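Local atomic coordinates of aggregative adherence fimbrial subunit AggA (Escherichia coli O104:H4 str. C227-11, PDB entry 4PH8), a protein that forms the major subunit of aggregative adherence fimbriae type I, polymers that mediate cell adhesion, and probably binds host fibronectin. Residues T17-P22 with S37-T42; T58-K63 with K75-P80; K52-G57 with K96-L101; S29-I34 with N115-V120. All blocks are in the same frame, centred on the assembly; numbering follows the deposited sequence.

Interaction 1: T17-P22 with S37-T42; sequences TITTTP and SAKVTT
The carbonyl oxygen Thr17 O is held by two hydrogen bonds, one from Thr41 N at 2.9 Å and one donated by a bound water, and Val40 CA adds a C-H...O contact. It belongs to an antiparallel ladder in the beta-sandwich fold, where strand 17-20 pairs with residues 37-41 of strand 34-41. Thr17 with Thr41 and Thr19 with Lys39 are the hydrogen-bonded pairs; Ile18 with Val40 and Thr20 with Ala38 alternate as non-hydrogen-bonded ones. On the face of Thr19 and Lys39, the lysine chain leaves with CG anti to the backbone N and then bends twice (chi3 70°, chi4 52°), folding back alongside the threonine. Lys39 NZ thereby donates to Thr19 OG1 at 2.7 Å and also to the same water, so the ammonium is tied to the neighbouring strand both directly and through solvent. The other face is largely apolar, with Thr20 at its end: Ile18 CD1 rests 4.4 Å from both Ala38 CB and Val40 CG2, and Leu55 and Ala132 cover this side. Where the strand gives out, a side chain stands in for a carbonyl. Thr21 N still donates to Ser37 O at 3.0 Å, but Ser37 N turns to the hydroxyl Thr21 OG1, 2.8 Å away.

Interaction 2: T58-K63 with K75-P80; sequences TGPANK and KYTLNP
Thr77 CG2 is the packed centre of this contact within the beta hairpin of strands 52-68 and 75-82, a methyl that touches two residues of the loop breaking the first strand. The threonine holds CG2 anti to its backbone N, with OG1 beside that nitrogen (chi1 -57°), sending the methyl across to Lys63, whose CB lies 3.5 Å from it. Pro60 meets the same methyl tip to tip, with Pro60 CD 3.8 Å from Thr77 CG2. Lys63 CB also presses on the backbone of strand 75-78, coming within 3.4 Å of Leu78 O. Beyond this point the packing loosens. The lysine chain crosses Thr77 at about a right angle and stays extended, and Lys63 CE passes Asn79 OD1 at 3.9 Å, a grazing contact beside an exposed asparagine. No hydrogen bond joins the two segments; backbone bonds within the loop help to shape it. Gly59 N donates to Lys63 O at 2.9 Å and Lys63 N to Pro60 O at 3.0 Å, while Ala61 and Asn62, both with positive phi, carry the chain round the bend. Regular pairing with strand 75-82 appears just beyond the loop, where Leu78 bonds to Trp64 and Tyr76 to Leu66 through the backbone. On its other side the loop meets Asp94 and Ala95, and Leu78 turns from the loop to pack on Val112 and Val114 of strand 108-114.

Interaction 3: K52-G57 with K96-L101; sequences KVWLWG and KIYKKL
Lys96 fills the notch between two tryptophans of the strand opposite. Its chain starts with CG anti to the backbone N, touches the edge of the Trp54 ring with CG 3.6 Å from CE3, then bends at chi3 (-76°) and lies over one face of Trp56. There Lys96 CE makes a CH-pi contact, and Lys96 NZ stands 4.5 Å from the centroid of the five-membered ring, almost on its normal, in cation-pi geometry. The next bump is Tyr98 CB, which lies over a face of Trp54 in a second CH-pi contact, 3.5 Å from the centroid of the six-membered ring. The two aromatic rings themselves meet obliquely, their planes at 46°, and Lys52 closes the row by laying its CD 4.0 Å from Tyr98 CB. On the reverse face the shapes are aliphatic. Leu101 crosses Val53 at about a right angle, CD1 to CG1 3.7 Å, and Ile97 CD1 lies near Leu55 CB. Four backbone hydrogen bonds, two each for the pairs Val53-Lys99 and Leu55-Ile97, fix this antiparallel ladder. Strand 52-68 continues the sheet on its other edge with strand 124-138, where His131 stacks on Trp56, while Val53, Leu55 and Ile97 turn into the sandwich toward strands 34-41 and 108-114.

Interaction 4: S29-I34 with N115-V120; sequences SSTTPI and NPKTQV
Two connecting loops meet here at one end of the beta sandwich: residues 29-34 lead into strand 34-41, and the loop of residues 115-120 follows strand 108-114. The ring of Pro116 does most of the touching, pointing at the backbone of Ser30 to Thr32, which turns at Thr31 (psi -3°). Its CB lies 3.3 Å from Ser30 O, and its CD 3.4 Å from Thr32 O, while CG comes close to both oxygens. The proline thus bridges alternate carbonyls through its ring carbons, a contact of shape in which the C-H groups may gain a little from the partial charge of the oxygens. Beside it Lys117 reaches out with an extended chain and crosses Thr31 obliquely, so that its methylene CE, 3.8 Å from Thr31 CB, does the touching. No hydrogen bond passes between the loops, and the contact lies at the surface. The loop that carries Pro116 is bonded internally. Asn115 O accepts from both Thr118 N and Gln119 N, the latter at 2.9 Å, which winds the chain into a tight turn. Asn115 N in turn donates to Gln119 OE1 at 2.9 Å, nearly along the C=O axis of the amide, so backbone and side chain lock the two ends of the turn together. Ile34 and Val114, bonded through their backbones, mark where the loops pass into paired strands. Asn115 OD1, with CG anti to the backbone N (chi1 -173°), receives Lys117 N from above its carbonyl plane at 3.3 Å, the bond that defines an Asx turn.

In the fold
Interactions 1 and 3, with centres 11 Å apart, meet across the interior of the sandwich: Val40 CG2 and Ile18 CD1 each lie 3.9 Å from Leu55 CD1. Interaction 2 follows interaction 3 along strand 52-68, and a probable hydrogen bond from Gly57 N to Asn62 O (3.0 Å) ties the bulging loop to the regular strand. Farther along, Tyr76 OH probably bonds to Val120 O at 3.0 Å, linking interactions 2 and 4. Interaction 4 lies far from interaction 3, nearest atoms about 15 Å apart. A glycerol, probably from the crystallisation liquor, lies about 5 Å from the Thr20 side chain in interaction 1, near whose other end Thr42 touches Cys14 of the Cys14-Cys46 disulfide.

Interaction 1: T17-P22 with S37-T42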
loop_
_atom_site.group_PDB
_atom_site.type_symbol
_atom_site.label_atom_id
_atom_site.label_comp_id
_atom_site.label_asym_id
_atom_site.label_seq_id
_atom_site.Cartn_x
_atom_site.Cartn_y
_atom_site.Cartn_z
ATOM N N THR A 17 3.759 -2.502 -10.272
ATOM C CA THR A 17 2.737 -3.524 -10.340
ATOM C C THR A 17 2.210 -3.734 -8.932
ATOM O O THR A 17 2.894 -4.302 -8.085
ATOM C CB THR A 17 3.343 -4.822 -10.904
ATOM O OG1 THR A 17 4.014 -4.535 -12.150
ATOM C CG2 THR A 17 2.273 -5.863 -11.144
ATOM N N ILE A 18 1.008 -3.236 -8.691
ATOM C CA ILE A 18 0.349 -3.357 -7.377
ATOM C C ILE A 18 -0.887 -4.234 -7.491
ATOM O O ILE A 18 -1.661 -4.123 -8.445
ATOM C CB ILE A 18 -0.006 -1.979 -6.746
ATOM C CG1 ILE A 18 -0.793 -2.128 -5.436
ATOM C CG2 ILE A 18 -0.802 -1.102 -7.703
ATOM C CD1 ILE A 18 -0.847 -0.867 -4.604
ATOM N N THR A 19 -1.056 -5.112 -6.519
ATOM C CA THR A 19 -2.343 -5.760 -6.305
ATOM C C THR A 19 -2.794 -5.509 -4.874
ATOM O O THR A 19 -1.971 -5.247 -3.970
ATOM C CB THR A 19 -2.276 -7.274 -6.572
ATOM O OG1 THR A 19 -1.399 -7.888 -5.628
ATOM C CG2 THR A 19 -1.781 -7.560 -7.981
ATOM N N THR A 20 -4.104 -5.591 -4.666
ATOM C CA THR A 20 -4.676 -5.485 -3.337
ATOM C C THR A 20 -5.706 -6.575 -3.095
ATOM O O THR A 20 -6.148 -7.257 -4.024
ATOM C CB THR A 20 -5.410 -4.161 -3.155
ATOM O OG1 THR A 20 -6.604 -4.168 -3.954
ATOM C CG2 THR A 20 -4.542 -2.992 -3.554
ATOM N N THR A 21 -6.120 -6.684 -1.840
ATOM C CA THR A 21 -7.273 -7.479 -1.462
ATOM C C THR A 21 -8.468 -7.105 -2.333
ATOM O O THR A 21 -8.710 -5.915 -2.594
ATOM C CB THR A 21 -7.617 -7.205 0.005
ATOM O OG1 THR A 21 -6.452 -7.382 0.806
ATOM C CG2 THR A 21 -8.739 -8.125 0.537
ATOM N N PRO A 22 -9.223 -8.106 -2.799
ATOM C CA PRO A 22 -10.434 -7.744 -3.513
ATOM C C PRO A 22 -11.492 -7.147 -2.577
ATOM O O PRO A 22 -11.359 -7.222 -1.355
ATOM C CB PRO A 22 -10.912 -9.087 -4.061
ATOM C CG PRO A 22 -10.462 -10.060 -3.057
ATOM C CD PRO A 22 -9.113 -9.567 -2.628
ATOM N N SER A 37 -4.679 -5.833 2.375
ATOM C CA SER A 37 -3.278 -5.884 2.074
ATOM C C SER A 37 -3.007 -5.485 0.655
ATOM O O SER A 37 -3.899 -5.488 -0.198
ATOM C CB SER A 37 -2.728 -7.258 2.354
ATOM O OG SER A 37 -3.323 -8.228 1.546
ATOM N N ALA A 38 -1.761 -5.080 0.446
ATOM C CA ALA A 38 -1.264 -4.633 -0.838
ATOM C C ALA A 38 0.115 -5.245 -1.068
ATOM O O ALA A 38 0.861 -5.531 -0.124
ATOM C CB ALA A 38 -1.183 -3.119 -0.887
ATOM N N LYS A 39 0.442 -5.421 -2.333
ATOM C CA LYS A 39 1.692 -6.025 -2.745
ATOM C C LYS A 39 2.187 -5.251 -3.955
ATOM O O LYS A 39 1.406 -4.921 -4.843
ATOM C CB LYS A 39 1.433 -7.515 -3.075
ATOM C CG LYS A 39 2.428 -8.217 -3.964
ATOM C CD LYS A 39 2.114 -9.703 -4.126
ATOM C CE LYS A 39 0.864 -10.038 -4.940
ATOM N NZ LYS A 39 0.744 -9.426 -6.271
ATOM N N VAL A 40 3.482 -4.947 -3.974
ATOM C CA VAL A 40 4.079 -4.159 -5.053
ATOM C C VAL A 40 5.319 -4.879 -5.585
ATOM O O VAL A 40 6.126 -5.410 -4.828
ATOM C CB VAL A 40 4.463 -2.716 -4.592
ATOM C CG1 VAL A 40 4.884 -1.885 -5.791
ATOM C CG2 VAL A 40 3.300 -2.062 -3.873
ATOM N N THR A 41 5.464 -4.897 -6.900
ATOM C CA THR A 41 6.647 -5.477 -7.511
ATOM C C THR A 41 6.942 -4.705 -8.782
ATOM O O THR A 41 6.259 -3.723 -9.112
ATOM C CB THR A 41 6.470 -6.995 -7.768
ATOM O OG1 THR A 41 7.741 -7.602 -8.087
ATOM C CG2 THR A 41 5.453 -7.259 -8.861
ATOM N N THR A 42 7.985 -5.131 -9.475
ATOM C CA THR A 42 8.312 -4.571 -10.766
ATOM C C THR A 42 8.929 -5.693 -11.621
ATOM O O THR A 42 8.938 -6.850 -11.203
ATOM C CB THR A 42 9.243 -3.337 -10.605
ATOM O OG1 THR A 42 9.488 -2.749 -11.884
ATOM C CG2 THR A 42 10.564 -3.748 -9.980
HETATM O O HOH W 1 2.274 -7.066 -7.278
#

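Interaction 2: T58-K63 with K75-P80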
loop_
_atom_site.group_PDB
_atom_site.type_symbol
_atom_site.label_atom_id
_atom_site.label_comp_id
_atom_site.label_asym_id
_atom_site.label_seq_id
_atom_site.Cartn_x
_atom_site.Cartn_y
_atom_site.Cartn_z
ATOM N N THR A 58 -2.918 7.947 2.178
ATOM C CA THR A 58 -3.276 9.353 2.017
ATOM C C THR A 58 -3.451 10.091 3.344
ATOM O O THR A 58 -3.746 11.275 3.346
ATOM C CB THR A 58 -4.595 9.466 1.228
ATOM O OG1 THR A 58 -5.616 8.726 1.905
ATOM C CG2 THR A 58 -4.418 8.907 -0.184
ATOM N N GLY A 59 -3.253 9.393 4.456
ATOM C CA GLY A 59 -3.483 9.966 5.769
ATOM C C GLY A 59 -2.279 10.687 6.326
ATOM O O GLY A 59 -1.238 10.811 5.652
ATOM N N PRO A 60 -2.398 11.166 7.578
ATOM C CA PRO A 60 -1.236 11.788 8.212
ATOM C C PRO A 60 -0.104 10.787 8.282
ATOM O O PRO A 60 -0.344 9.598 8.505
ATOM C CB PRO A 60 -1.729 12.163 9.610
ATOM C CG PRO A 60 -2.942 11.338 9.847
ATOM C CD PRO A 60 -3.527 10.995 8.505
ATOM N N ALA A 61 1.110 11.260 8.032
ATOM C CA ALA A 61 2.293 10.411 8.037
ATOM C C ALA A 61 2.156 9.241 7.057
ATOM O O ALA A 61 2.768 8.225 7.259
ATOM C CB ALA A 61 2.580 9.890 9.438
ATOM N N ASN A 62 1.381 9.443 5.994
ATOM C CA ASN A 62 1.151 8.447 4.936
ATOM C C ASN A 62 0.474 7.176 5.427
ATOM O O ASN A 62 0.558 6.124 4.784
ATOM C CB ASN A 62 2.446 8.180 4.195
ATOM C CG ASN A 62 2.952 9.425 3.486
ATOM O OD1 ASN A 62 2.248 10.015 2.662
ATOM N ND2 ASN A 62 4.159 9.837 3.807
ATOM N N LYS A 63 -0.268 7.294 6.526
ATOM C CA LYS A 63 -1.065 6.176 7.023
ATOM C C LYS A 63 -2.224 5.893 6.059
ATOM O O LYS A 63 -2.576 6.711 5.219
ATOM C CB LYS A 63 -1.538 6.417 8.463
ATOM C CG LYS A 63 -0.396 6.306 9.452
ATOM C CD LYS A 63 -0.782 6.557 10.902
ATOM C CE LYS A 63 0.482 6.683 11.746
ATOM N NZ LYS A 63 0.216 7.017 13.170
ATOM N N LYS A 75 -13.965 8.001 9.055
ATOM C CA LYS A 75 -12.800 7.387 8.443
ATOM C C LYS A 75 -11.957 6.731 9.508
ATOM O O LYS A 75 -12.052 7.089 10.675
ATOM C CB LYS A 75 -11.980 8.440 7.693
ATOM C CG LYS A 75 -11.528 9.622 8.547
ATOM C CD LYS A 75 -10.556 10.522 7.800
ATOM C CE LYS A 75 -11.215 11.782 7.262
ATOM N NZ LYS A 75 -10.183 12.746 6.772
ATOM N N TYR A 76 -11.127 5.769 9.114
ATOM C CA TYR A 76 -10.158 5.213 10.049
ATOM C C TYR A 76 -8.785 5.285 9.448
ATOM O O TYR A 76 -8.574 4.876 8.312
ATOM C CB TYR A 76 -10.531 3.802 10.496
ATOM C CG TYR A 76 -11.690 3.817 11.474
ATOM C CD1 TYR A 76 -11.623 4.559 12.667
ATOM C CD2 TYR A 76 -12.859 3.116 11.204
ATOM C CE1 TYR A 76 -12.694 4.597 13.551
ATOM C CE2 TYR A 76 -13.925 3.146 12.080
ATOM C CZ TYR A 76 -13.842 3.883 13.252
ATOM O OH TYR A 76 -14.919 3.895 14.124
ATOM N N THR A 77 -7.882 5.884 10.211
ATOM C CA THR A 77 -6.500 6.030 9.818
ATOM C C THR A 77 -5.771 4.828 10.387
ATOM O O THR A 77 -5.800 4.588 11.592
ATOM C CB THR A 77 -5.945 7.351 10.370
ATOM O OG1 THR A 77 -6.756 8.430 9.885
ATOM C CG2 THR A 77 -4.507 7.566 9.950
ATOM N N LEU A 78 -5.136 4.063 9.507
ATOM C CA LEU A 78 -4.614 2.747 9.856
ATOM C C LEU A 78 -3.104 2.707 9.678
ATOM O O LEU A 78 -2.560 3.190 8.677
ATOM C CB LEU A 78 -5.292 1.670 9.001
ATOM C CG LEU A 78 -6.827 1.642 9.059
ATOM C CD1 LEU A 78 -7.402 0.677 8.044
ATOM C CD2 LEU A 78 -7.296 1.262 10.456
ATOM N N ASN A 79 -2.430 2.146 10.669
ATOM C CA ASN A 79 -0.981 2.017 10.621
ATOM C C ASN A 79 -0.604 0.674 9.993
ATOM O O ASN A 79 -1.033 -0.379 10.477
ATOM C CB ASN A 79 -0.399 2.109 12.018
ATOM C CG ASN A 79 1.102 2.331 12.011
ATOM O OD1 ASN A 79 1.657 2.991 11.123
ATOM N ND2 ASN A 79 1.765 1.803 13.015
ATOM N N PRO A 80 0.185 0.707 8.907
ATOM C CA PRO A 80 0.524 -0.554 8.252
ATOM C C PRO A 80 1.530 -1.426 8.994
ATOM O O PRO A 80 2.386 -0.934 9.741
ATOM C CB PRO A 80 1.125 -0.135 6.903
ATOM C CG PRO A 80 1.372 1.317 6.991
ATOM C CD PRO A 80 0.637 1.887 8.155
#

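Interaction 3: K52-G57 with K96-L101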
loop_
_atom_site.group_PDB
_atom_site.type_symbol
_atom_site.label_atom_id
_atom_site.label_comp_id
_atom_site.label_asym_id
_atom_site.label_seq_id
_atom_site.Cartn_x
_atom_site.Cartn_y
_atom_site.Cartn_z
ATOM N N LYS A 52 13.696 0.141 -6.277
ATOM C CA LYS A 52 13.142 0.264 -4.949
ATOM C C LYS A 52 11.673 0.562 -5.148
ATOM O O LYS A 52 11.315 1.459 -5.907
ATOM C CB LYS A 52 13.857 1.397 -4.182
ATOM C CG LYS A 52 13.207 1.804 -2.861
ATOM C CD LYS A 52 13.840 3.051 -2.250
ATOM C CE LYS A 52 15.308 2.843 -1.928
ATOM N NZ LYS A 52 15.869 4.059 -1.275
ATOM N N VAL A 53 10.821 -0.200 -4.472
ATOM C CA VAL A 53 9.398 0.018 -4.568
ATOM C C VAL A 53 8.876 0.663 -3.301
ATOM O O VAL A 53 9.495 0.577 -2.238
ATOM C CB VAL A 53 8.616 -1.258 -4.915
ATOM C CG1 VAL A 53 8.931 -1.701 -6.325
ATOM C CG2 VAL A 53 8.874 -2.384 -3.918
ATOM N N TRP A 54 7.736 1.334 -3.445
ATOM C CA TRP A 54 7.146 2.141 -2.400
ATOM C C TRP A 54 5.661 1.883 -2.328
ATOM O O TRP A 54 5.025 1.554 -3.337
ATOM C CB TRP A 54 7.328 3.626 -2.701
ATOM C CG TRP A 54 8.736 4.078 -2.747
ATOM C CD1 TRP A 54 9.605 3.948 -3.785
ATOM C CD2 TRP A 54 9.439 4.771 -1.714
ATOM N NE1 TRP A 54 10.823 4.512 -3.459
ATOM C CE2 TRP A 54 10.745 5.024 -2.193
ATOM C CE3 TRP A 54 9.096 5.195 -0.428
ATOM C CZ2 TRP A 54 11.708 5.677 -1.424
ATOM C CZ3 TRP A 54 10.052 5.845 0.337
ATOM C CH2 TRP A 54 11.347 6.078 -0.172
ATOM N N LEU A 55 5.131 2.082 -1.127
ATOM C CA LEU A 55 3.727 1.996 -0.848
ATOM C C LEU A 55 3.397 3.041 0.198
ATOM O O LEU A 55 4.137 3.210 1.171
ATOM C CB LEU A 55 3.434 0.600 -0.327
ATOM C CG LEU A 55 2.047 0.049 -0.209
ATOM C CD1 LEU A 55 1.248 0.193 -1.500
ATOM C CD2 LEU A 55 2.164 -1.421 0.170
ATOM N N TRP A 56 2.293 3.751 0.003
ATOM C CA TRP A 56 1.870 4.743 0.979
ATOM C C TRP A 56 0.395 5.043 0.864
ATOM O O TRP A 56 -0.214 4.806 -0.170
ATOM C CB TRP A 56 2.712 6.043 0.903
ATOM C CG TRP A 56 2.538 6.919 -0.324
ATOM C CD1 TRP A 56 1.786 8.063 -0.417
ATOM C CD2 TRP A 56 3.182 6.767 -1.607
ATOM N NE1 TRP A 56 1.905 8.611 -1.671
ATOM C CE2 TRP A 56 2.759 7.847 -2.418
ATOM C CE3 TRP A 56 4.059 5.830 -2.145
ATOM C CZ2 TRP A 56 3.176 8.001 -3.738
ATOM C CZ3 TRP A 56 4.480 5.988 -3.462
ATOM C CH2 TRP A 56 4.031 7.068 -4.245
ATOM N N GLY A 57 -0.155 5.580 1.947
ATOM C CA GLY A 57 -1.547 5.980 2.022
ATOM C C GLY A 57 -1.688 7.493 1.976
ATOM O O GLY A 57 -0.713 8.226 1.772
ATOM N N LYS A 96 5.233 5.839 5.346
ATOM C CA LYS A 96 5.576 5.503 3.959
ATOM C C LYS A 96 6.564 4.331 3.961
ATOM O O LYS A 96 7.472 4.271 4.780
ATOM C CB LYS A 96 6.132 6.717 3.221
ATOM C CG LYS A 96 6.585 6.452 1.800
ATOM C CD LYS A 96 6.944 7.744 1.079
ATOM C CE LYS A 96 5.718 8.527 0.666
ATOM N NZ LYS A 96 6.117 9.856 0.119
ATOM N N ILE A 97 6.353 3.380 3.058
ATOM C CA ILE A 97 7.113 2.136 3.051
ATOM C C ILE A 97 7.947 2.035 1.796
ATOM O O ILE A 97 7.462 2.372 0.724
ATOM C CB ILE A 97 6.134 0.947 3.035
ATOM C CG1 ILE A 97 5.110 1.096 4.165
ATOM C CG2 ILE A 97 6.889 -0.376 3.098
ATOM C CD1 ILE A 97 3.798 0.384 3.875
ATOM N N TYR A 98 9.172 1.534 1.919
ATOM C CA TYR A 98 9.965 1.203 0.753
ATOM C C TYR A 98 10.624 -0.142 0.924
ATOM O O TYR A 98 10.716 -0.686 2.034
ATOM C CB TYR A 98 11.038 2.272 0.485
ATOM C CG TYR A 98 12.040 2.420 1.599
ATOM C CD1 TYR A 98 11.797 3.282 2.659
ATOM C CD2 TYR A 98 13.223 1.696 1.597
ATOM C CE1 TYR A 98 12.700 3.415 3.694
ATOM C CE2 TYR A 98 14.131 1.811 2.637
ATOM C CZ TYR A 98 13.868 2.678 3.672
ATOM O OH TYR A 98 14.777 2.799 4.700
ATOM N N LYS A 99 11.085 -0.675 -0.193
ATOM C CA LYS A 99 11.855 -1.910 -0.191
ATOM C C LYS A 99 12.711 -1.995 -1.428
ATOM O O LYS A 99 12.201 -1.844 -2.527
ATOM C CB LYS A 99 10.933 -3.102 -0.144
ATOM C CG LYS A 99 11.654 -4.437 -0.045
ATOM C CD LYS A 99 10.636 -5.556 0.173
ATOM C CE LYS A 99 11.289 -6.923 0.277
ATOM N NZ LYS A 99 10.329 -7.986 0.680
ATOM N N LYS A 100 14.003 -2.252 -1.233
ATOM C CA LYS A 100 14.905 -2.561 -2.322
ATOM C C LYS A 100 14.698 -4.038 -2.654
ATOM O O LYS A 100 15.011 -4.918 -1.861
ATOM C CB LYS A 100 16.357 -2.255 -1.905
ATOM C CG LYS A 100 17.443 -2.873 -2.770
ATOM C CD LYS A 100 17.438 -2.344 -4.193
ATOM C CE LYS A 100 18.852 -2.299 -4.762
ATOM N NZ LYS A 100 19.504 -0.975 -4.570
ATOM N N LEU A 101 14.146 -4.298 -3.825
ATOM C CA LEU A 101 13.841 -5.659 -4.239
ATOM C C LEU A 101 15.103 -6.386 -4.689
ATOM O O LEU A 101 16.066 -5.757 -5.126
ATOM C CB LEU A 101 12.819 -5.629 -5.368
ATOM C CG LEU A 101 11.479 -4.969 -5.010
ATOM C CD1 LEU A 101 10.577 -5.022 -6.233
ATOM C CD2 LEU A 101 10.810 -5.641 -3.814
#

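Interaction 4: S29-I34 with N115-V120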
loop_
_atom_site.group_PDB
_atom_site.type_symbol
_atom_site.label_atom_id
_atom_site.label_comp_id
_atom_site.label_asym_id
_atom_site.label_seq_id
_atom_site.Cartn_x
_atom_site.Cartn_y
_atom_site.Cartn_z
ATOM N N SER A 29 -22.445 -5.917 12.675
ATOM C CA SER A 29 -22.277 -6.525 14.003
ATOM C C SER A 29 -21.148 -7.558 14.073
ATOM O O SER A 29 -20.935 -8.170 15.116
ATOM C CB SER A 29 -23.582 -7.192 14.442
ATOM O OG SER A 29 -23.763 -8.430 13.775
ATOM N N SER A 30 -20.440 -7.772 12.970
ATOM C CA SER A 30 -19.308 -8.696 12.975
ATOM C C SER A 30 -18.202 -8.166 13.889
ATOM O O SER A 30 -17.973 -6.957 13.961
ATOM C CB SER A 30 -18.772 -8.896 11.560
ATOM O OG SER A 30 -17.814 -9.937 11.531
ATOM N N THR A 31 -17.543 -9.072 14.607
ATOM C CA THR A 31 -16.439 -8.718 15.507
ATOM C C THR A 31 -15.074 -9.222 15.001
ATOM O O THR A 31 -14.040 -8.964 15.635
ATOM C CB THR A 31 -16.667 -9.300 16.914
ATOM O OG1 THR A 31 -16.711 -10.731 16.839
ATOM C CG2 THR A 31 -17.969 -8.774 17.501
ATOM N N THR A 32 -15.079 -9.938 13.875
ATOM C CA THR A 32 -13.855 -10.489 13.291
ATOM C C THR A 32 -12.995 -9.357 12.747
ATOM O O THR A 32 -13.523 -8.416 12.166
ATOM C CB THR A 32 -14.166 -11.440 12.117
ATOM O OG1 THR A 32 -15.220 -12.333 12.482
ATOM C CG2 THR A 32 -12.932 -12.256 11.720
ATOM N N PRO A 33 -11.666 -9.438 12.942
ATOM C CA PRO A 33 -10.780 -8.501 12.292
ATOM C C PRO A 33 -10.931 -8.538 10.771
ATOM O O PRO A 33 -11.084 -9.614 10.191
ATOM C CB PRO A 33 -9.392 -8.997 12.691
ATOM C CG PRO A 33 -9.595 -9.676 13.994
ATOM C CD PRO A 33 -10.968 -10.268 13.939
ATOM N N ILE A 34 -10.901 -7.360 10.151
ATOM C CA ILE A 34 -10.984 -7.233 8.697
ATOM C C ILE A 34 -9.590 -6.873 8.196
ATOM O O ILE A 34 -9.043 -5.850 8.575
ATOM C CB ILE A 34 -11.991 -6.144 8.261
ATOM C CG1 ILE A 34 -13.377 -6.402 8.879
ATOM C CG2 ILE A 34 -12.103 -6.110 6.737
ATOM C CD1 ILE A 34 -14.285 -5.187 8.813
ATOM N N ASN A 115 -10.279 -3.423 13.463
ATOM C CA ASN A 115 -10.829 -4.182 14.584
ATOM C C ASN A 115 -12.168 -3.559 14.964
ATOM O O ASN A 115 -12.200 -2.468 15.552
ATOM C CB ASN A 115 -9.864 -4.128 15.776
ATOM C CG ASN A 115 -10.280 -5.027 16.930
ATOM O OD1 ASN A 115 -11.268 -5.774 16.863
ATOM N ND2 ASN A 115 -9.507 -4.961 18.010
ATOM N N PRO A 116 -13.279 -4.228 14.614
ATOM C CA PRO A 116 -14.588 -3.649 14.955
ATOM C C PRO A 116 -14.784 -3.423 16.455
ATOM O O PRO A 116 -15.564 -2.586 16.834
ATOM C CB PRO A 116 -15.588 -4.688 14.436
ATOM C CG PRO A 116 -14.838 -5.486 13.426
ATOM C CD PRO A 116 -13.421 -5.516 13.912
ATOM N N LYS A 117 -14.064 -4.165 17.289
ATOM C CA LYS A 117 -14.197 -4.056 18.741
ATOM C C LYS A 117 -13.699 -2.714 19.297
ATOM O O LYS A 117 -14.238 -2.213 20.287
ATOM C CB LYS A 117 -13.465 -5.218 19.414
ATOM C CG LYS A 117 -14.006 -6.586 19.026
ATOM C CD LYS A 117 -13.302 -7.705 19.777
ATOM C CE LYS A 117 -13.985 -9.044 19.545
ATOM N NZ LYS A 117 -13.496 -10.094 20.483
ATOM N N THR A 118 -12.678 -2.138 18.666
ATOM C CA THR A 118 -12.145 -0.838 19.080
ATOM C C THR A 118 -12.450 0.291 18.089
ATOM O O THR A 118 -12.246 1.466 18.404
ATOM C CB THR A 118 -10.624 -0.914 19.291
ATOM O OG1 THR A 118 -9.994 -1.363 18.085
ATOM C CG2 THR A 118 -10.287 -1.878 20.432
ATOM N N GLN A 119 -12.934 -0.067 16.901
ATOM C CA GLN A 119 -13.212 0.895 15.835
ATOM C C GLN A 119 -14.589 0.587 15.278
ATOM O O GLN A 119 -14.751 -0.366 14.526
ATOM C CB GLN A 119 -12.153 0.781 14.728
ATOM C CG GLN A 119 -10.741 1.168 15.176
ATOM C CD GLN A 119 -9.643 0.526 14.340
ATOM O OE1 GLN A 119 -9.659 -0.684 14.089
ATOM N NE2 GLN A 119 -8.670 1.333 13.919
ATOM N N VAL A 120 -15.579 1.389 15.664
ATOM C CA VAL A 120 -16.982 1.085 15.357
ATOM C C VAL A 120 -17.301 1.054 13.856
ATOM O O VAL A 120 -16.879 1.917 13.080
ATOM C CB VAL A 120 -17.957 2.038 16.092
ATOM C CG1 VAL A 120 -17.861 3.464 15.557
ATOM C CG2 VAL A 120 -19.388 1.524 15.993
#